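MEM-A1 (Soil metagenome, PDB 6E0S) probably hydrolyses beta-lactam antibiotics with the aid of bound zinc, as a metallo-beta-lactamase of subclass B3. Local coordinates at residues D23-Q28 and G41-L45; I218-I222 and A271-Q276. The contacts are given in a common frame with arbitrary orientation. Residues are numbered along the deposited sequence.

Interaction 1: residues D23-Q28 and G41-L45; sequences DWNDPQ and GVRGL
An N-terminal loop is laid over the turn between strands 37-39 and 48-50 by backbone hydrogen bonds. Asp23 to Asp26 form a type I beta turn (Asp26 N to Asp23 O 3.0 Å); Pro27 and Gln28 run on extended. Opposite, Val42 N bonds Leu45 O (2.9 Å), with Arg43 and Gly44 at the corners. The turn's outer amides meet the loop's carbonyls: Gly44 N donates to Trp24 O (2.6 Å) and Arg43 N to Asp26 O (3.1 Å). The CA atoms of Trp24 and Gly44 come within 3.8 Å; a CB on Gly44 would strike the indole. The bent Gln28 side chain (chi1 t, chi2 p) brings its neutral acceptor OE1 to the guanidinium edge, 3.0 Å from Arg43 NH1; one water joins Gln28 O (3.0 Å) to Gly41 O (2.8 Å). Trp24 CE3 packs on Leu45 CD2 (3.8 Å), while Asn25 bonds Ser63 and Ser66. Trp24, edge-to-face with His237, lies about 5 Å from zinc by its side chain, so this loop-on-turn contact borders the metal site of a metallo-beta-lactamase fold.

Interaction 2: residues I218-I222 and A271-Q276; sequences IKKSI and AGVRLQ
Two alpha-helical segments, 218-222 of helix 214-226 and 271-276 of helix 263-285, pack almost antiparallel through aliphatic side chains. Their axes approach to 10.5 Å with a signed crossing angle of -160°, and no direct hydrogen bond joins them. Both backbones are regular, as the i to i+4 bonds Ile222 N to Ile218 O and Leu275 N to Ala271 O (each 2.9 Å) attest. Ala271 comes first: its short side chain points toward the partner helix and lets a beta-branched residue approach, with Ile222 CG1 4.1 Å from Ala271 CB. At Gly272, which has no side chain, the backbone itself is met by the extended Ile222 (chi1 m, chi2 t), whose CD1 is 3.8 Å from Gly272 N. Here the helices draw closest in CA register, 6.8 Å between Ile222 and Gly272. One turn beyond Ala271, Leu275 (chi1 t, chi2 p) sends CD2 among three partners: Lys219 CG at 3.7 Å, Ile218 CG2 at 3.9 Å and Ile222 CD1 at 4.3 Å. The methylenes of Lys219 thus serve as apolar surface, while its ammonium stays at the solvent-exposed margin. There Gln276 closes the contact through water, which accepts from Lys219 NZ (2.6 Å) and Gln276 NE2 (2.7 Å). Such near-antiparallel aliphatic packing, with small residues facing the isoleucine, joins helix 214-226 to the C-terminal helix. Around it, Ser221 anchors helix 214-226 to the loop after strand 159-165 by bonding Pro167 O, and Ala271 and Leu275 also rest on Leu195 and Ala197, in the loop that follows strand 185-192.

In the fold
From the N terminus, interaction 1 closes a short loop: strands 31-34 and 37-39 lie between its segments, so the first modelled residues return to the turn leading into strand 48-50 of the seven-stranded sheet. The chain then continues through that sheet, giving zinc ligands His91 and His93 after strand 84-88, and builds four strands of the five-stranded sheet before helix 214-226, with His169 between strands 159-165 and 174-182. Interaction 2 opens there and closes a longer loop containing strand 232-235, the last of the second sheet, by bringing back the C-terminal helix 263-285. The loops follow in series, neither nesting nor crossing; the centres of interactions 1 and 2 are about 25 Å apart.

Interaction 1: residues D23-Q28 and G41-L45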
loop_
_atom_site.group_PDB
_atom_site.type_symbol
_atom_site.label_atom_id
_atom_site.label_comp_id
_atom_site.label_asym_id
_atom_site.label_seq_id
_atom_site.Cartn_x
_atom_site.Cartn_y
_atom_site.Cartn_z
ATOM N N ASP A 23 -16.595 -4.629 -7.293
ATOM C CA ASP A 23 -16.701 -5.094 -5.912
ATOM C C ASP A 23 -15.721 -4.357 -5.005
ATOM O O ASP A 23 -16.091 -3.912 -3.914
ATOM C CB ASP A 23 -16.452 -6.602 -5.826
ATOM C CG ASP A 23 -17.718 -7.385 -5.530
ATOM O OD1 ASP A 23 -18.780 -6.748 -5.331
ATOM O OD2 ASP A 23 -17.651 -8.636 -5.494
ATOM N N TRP A 24 -14.470 -4.237 -5.463
ATOM C CA TRP A 24 -13.438 -3.598 -4.650
ATOM C C TRP A 24 -13.841 -2.187 -4.243
ATOM O O TRP A 24 -13.637 -1.786 -3.097
ATOM C CB TRP A 24 -12.110 -3.576 -5.398
ATOM C CG TRP A 24 -11.484 -4.930 -5.477
ATOM C CD1 TRP A 24 -11.843 -6.047 -4.763
ATOM C CD2 TRP A 24 -10.396 -5.326 -6.322
ATOM N NE1 TRP A 24 -11.042 -7.112 -5.115
ATOM C CE2 TRP A 24 -10.147 -6.698 -6.070
ATOM C CE3 TRP A 24 -9.611 -4.660 -7.269
ATOM C CZ2 TRP A 24 -9.140 -7.410 -6.725
ATOM C CZ3 TRP A 24 -8.609 -5.367 -7.920
ATOM C CH2 TRP A 24 -8.384 -6.731 -7.646
ATOM N N ASN A 25 -14.461 -1.439 -5.153
ATOM C CA ASN A 25 -14.812 -0.046 -4.899
ATOM C C ASN A 25 -16.155 0.117 -4.198
ATOM O O ASN A 25 -16.682 1.232 -4.151
ATOM C CB ASN A 25 -14.797 0.739 -6.219
ATOM C CG ASN A 25 -13.393 1.158 -6.608
ATOM O OD1 ASN A 25 -12.801 1.977 -5.928
ATOM N ND2 ASN A 25 -12.853 0.578 -7.690
ATOM N N ASP A 26 -16.723 -0.968 -3.665
ATOM C CA ASP A 26 -17.968 -0.877 -2.923
ATOM C C ASP A 26 -17.820 0.059 -1.720
ATOM O O ASP A 26 -16.703 0.325 -1.247
ATOM C CB ASP A 26 -18.415 -2.267 -2.467
ATOM C CG ASP A 26 -19.274 -2.958 -3.502
ATOM O OD1 ASP A 26 -19.854 -2.239 -4.348
ATOM O OD2 ASP A 26 -19.356 -4.210 -3.487
ATOM N N PRO A 27 -18.949 0.572 -1.212
ATOM C CA PRO A 27 -18.900 1.537 -0.105
ATOM C C PRO A 27 -18.255 0.968 1.153
ATOM O O PRO A 27 -18.366 -0.224 1.462
ATOM C CB PRO A 27 -20.379 1.865 0.140
ATOM C CG PRO A 27 -21.037 1.621 -1.175
ATOM C CD PRO A 27 -20.314 0.439 -1.761
ATOM N N GLN A 28 -17.581 1.853 1.881
ATOM C CA GLN A 28 -16.960 1.524 3.159
ATOM C C GLN A 28 -16.869 2.808 3.966
ATOM O O GLN A 28 -16.186 3.753 3.563
ATOM C CB GLN A 28 -15.570 0.907 2.954
ATOM C CG GLN A 28 -14.783 0.709 4.240
ATOM C CD GLN A 28 -15.457 -0.288 5.168
ATOM O OE1 GLN A 28 -15.870 -1.384 4.739
ATOM N NE2 GLN A 28 -15.615 0.096 6.439
ATOM N N GLY A 41 -10.060 4.303 2.670
ATOM C CA GLY A 41 -10.159 3.603 1.396
ATOM C C GLY A 41 -11.556 3.090 1.095
ATOM O O GLY A 41 -12.554 3.514 1.689
ATOM N N VAL A 42 -11.622 2.132 0.174
ATOM C CA VAL A 42 -12.898 1.532 -0.192
ATOM C C VAL A 42 -12.936 0.098 0.327
ATOM O O VAL A 42 -12.021 -0.356 1.024
ATOM C CB VAL A 42 -13.139 1.624 -1.712
ATOM C CG1 VAL A 42 -13.222 3.083 -2.146
ATOM C CG2 VAL A 42 -12.070 0.887 -2.534
ATOM N N ARG A 43 -13.998 -0.636 0.023
ATOM C CA ARG A 43 -14.127 -1.949 0.653
ATOM C C ARG A 43 -12.984 -2.897 0.261
ATOM O O ARG A 43 -12.486 -3.662 1.102
ATOM C CB ARG A 43 -15.489 -2.543 0.313
ATOM C CG ARG A 43 -15.746 -3.866 0.955
ATOM C CD ARG A 43 -15.683 -3.786 2.457
ATOM N NE ARG A 43 -15.966 -5.108 3.018
ATOM C CZ ARG A 43 -16.132 -5.351 4.314
ATOM N NH1 ARG A 43 -16.044 -4.353 5.173
ATOM N NH2 ARG A 43 -16.403 -6.595 4.740
ATOM N N GLY A 44 -12.521 -2.839 -0.992
ATOM C CA GLY A 44 -11.519 -3.813 -1.416
ATOM C C GLY A 44 -10.140 -3.256 -1.706
ATOM O O GLY A 44 -9.231 -3.993 -2.141
ATOM N N LEU A 45 -9.957 -1.962 -1.475
ATOM C CA LEU A 45 -8.688 -1.298 -1.783
ATOM C C LEU A 45 -8.396 -0.304 -0.681
ATOM O O LEU A 45 -9.193 0.606 -0.444
ATOM C CB LEU A 45 -8.733 -0.580 -3.136
ATOM C CG LEU A 45 -9.087 -1.465 -4.336
ATOM C CD1 LEU A 45 -9.437 -0.600 -5.574
ATOM C CD2 LEU A 45 -7.954 -2.420 -4.651
HETATM O O HOH W 1 -13.271 4.257 4.272
#

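Interaction 2: residues I218-I222 and A271-Q276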
loop_
_atom_site.group_PDB
_atom_site.type_symbol
_atom_site.label_atom_id
_atom_site.label_comp_id
_atom_site.label_asym_id
_atom_site.label_seq_id
_atom_site.Cartn_x
_atom_site.Cartn_y
_atom_site.Cartn_z
ATOM N N ILE A 218 10.879 -11.075 -4.308
ATOM C CA ILE A 218 9.647 -11.384 -3.580
ATOM C C ILE A 218 9.944 -12.191 -2.319
ATOM O O ILE A 218 9.325 -11.966 -1.278
ATOM C CB ILE A 218 8.617 -12.076 -4.494
ATOM C CG1 ILE A 218 7.218 -11.919 -3.907
ATOM C CG2 ILE A 218 8.886 -13.548 -4.654
ATOM C CD1 ILE A 218 6.142 -11.958 -5.009
ATOM N N LYS A 219 10.890 -13.136 -2.384
ATOM C CA LYS A 219 11.263 -13.886 -1.188
ATOM C C LYS A 219 11.866 -12.963 -0.145
ATOM O O LYS A 219 11.571 -13.073 1.055
ATOM C CB LYS A 219 12.260 -14.991 -1.540
ATOM C CG LYS A 219 11.692 -16.122 -2.391
ATOM C CD LYS A 219 12.795 -17.114 -2.789
ATOM C CE LYS A 219 13.124 -18.018 -1.614
ATOM N NZ LYS A 219 11.933 -18.893 -1.304
ATOM N N LYS A 220 12.700 -12.020 -0.580
ATOM C CA LYS A 220 13.273 -11.113 0.405
ATOM C C LYS A 220 12.208 -10.203 1.016
ATOM O O LYS A 220 12.245 -9.922 2.222
ATOM C CB LYS A 220 14.389 -10.288 -0.227
ATOM C CG LYS A 220 15.163 -9.482 0.804
ATOM C CD LYS A 220 16.080 -8.470 0.151
ATOM C CE LYS A 220 16.838 -7.655 1.204
ATOM N NZ LYS A 220 17.025 -6.244 0.709
ATOM N N SER A 221 11.252 -9.739 0.202
ATOM C CA SER A 221 10.182 -8.874 0.696
ATOM C C SER A 221 9.272 -9.626 1.664
ATOM O O SER A 221 8.830 -9.058 2.666
ATOM C CB SER A 221 9.358 -8.300 -0.464
ATOM O OG SER A 221 10.194 -7.600 -1.359
ATOM N N ILE A 222 9.030 -10.918 1.414
ATOM C CA ILE A 222 8.249 -11.712 2.356
ATOM C C ILE A 222 8.946 -11.770 3.708
ATOM O O ILE A 222 8.311 -11.623 4.763
ATOM C CB ILE A 222 7.997 -13.111 1.765
ATOM C CG1 ILE A 222 7.033 -12.994 0.568
ATOM C CG2 ILE A 222 7.521 -14.087 2.843
ATOM C CD1 ILE A 222 6.892 -14.292 -0.175
ATOM N N ALA A 271 1.651 -15.193 1.921
ATOM C CA ALA A 271 2.309 -14.865 0.664
ATOM C C ALA A 271 3.336 -15.925 0.292
ATOM O O ALA A 271 3.490 -16.263 -0.885
ATOM C CB ALA A 271 2.970 -13.493 0.775
ATOM N N GLY A 272 4.063 -16.449 1.277
ATOM C CA GLY A 272 5.017 -17.514 0.980
ATOM C C GLY A 272 4.339 -18.751 0.418
ATOM O O GLY A 272 4.855 -19.402 -0.497
ATOM N N VAL A 273 3.156 -19.081 0.944
ATOM C CA VAL A 273 2.404 -20.208 0.411
ATOM C C VAL A 273 1.954 -19.927 -1.016
ATOM O O VAL A 273 2.065 -20.794 -1.899
ATOM C CB VAL A 273 1.219 -20.525 1.339
ATOM C CG1 VAL A 273 0.289 -21.548 0.692
ATOM C CG2 VAL A 273 1.747 -21.041 2.654
ATOM N N ARG A 274 1.480 -18.704 -1.285
ATOM C CA ARG A 274 1.046 -18.380 -2.642
ATOM C C ARG A 274 2.208 -18.440 -3.618
ATOM O O ARG A 274 2.036 -18.836 -4.781
ATOM C CB ARG A 274 0.400 -16.992 -2.685
ATOM C CG ARG A 274 -0.993 -16.971 -2.104
ATOM C CD ARG A 274 -1.638 -15.604 -2.263
ATOM N NE ARG A 274 -3.071 -15.682 -2.048
ATOM C CZ ARG A 274 -3.963 -15.511 -3.016
ATOM N NH1 ARG A 274 -3.546 -15.231 -4.250
ATOM N NH2 ARG A 274 -5.262 -15.613 -2.750
ATOM N N LEU A 275 3.397 -18.065 -3.161
ATOM C CA LEU A 275 4.569 -18.123 -4.016
ATOM C C LEU A 275 4.909 -19.562 -4.367
ATOM O O LEU A 275 5.210 -19.869 -5.532
ATOM C CB LEU A 275 5.742 -17.432 -3.324
ATOM C CG LEU A 275 7.075 -17.635 -4.013
ATOM C CD1 LEU A 275 7.030 -16.970 -5.376
ATOM C CD2 LEU A 275 8.219 -17.110 -3.157
ATOM N N GLN A 276 4.852 -20.466 -3.382
ATOM C CA GLN A 276 5.126 -21.868 -3.667
ATOM C C GLN A 276 4.104 -22.433 -4.651
ATOM O O GLN A 276 4.466 -23.163 -5.579
ATOM C CB GLN A 276 5.144 -22.684 -2.367
ATOM C CG GLN A 276 6.351 -22.354 -1.458
ATOM C CD GLN A 276 7.673 -22.435 -2.221
ATOM O OE1 GLN A 276 8.075 -23.514 -2.687
ATOM N NE2 GLN A 276 8.346 -21.304 -2.359
HETATM O O HOH W 2 10.829 -20.578 -2.956
#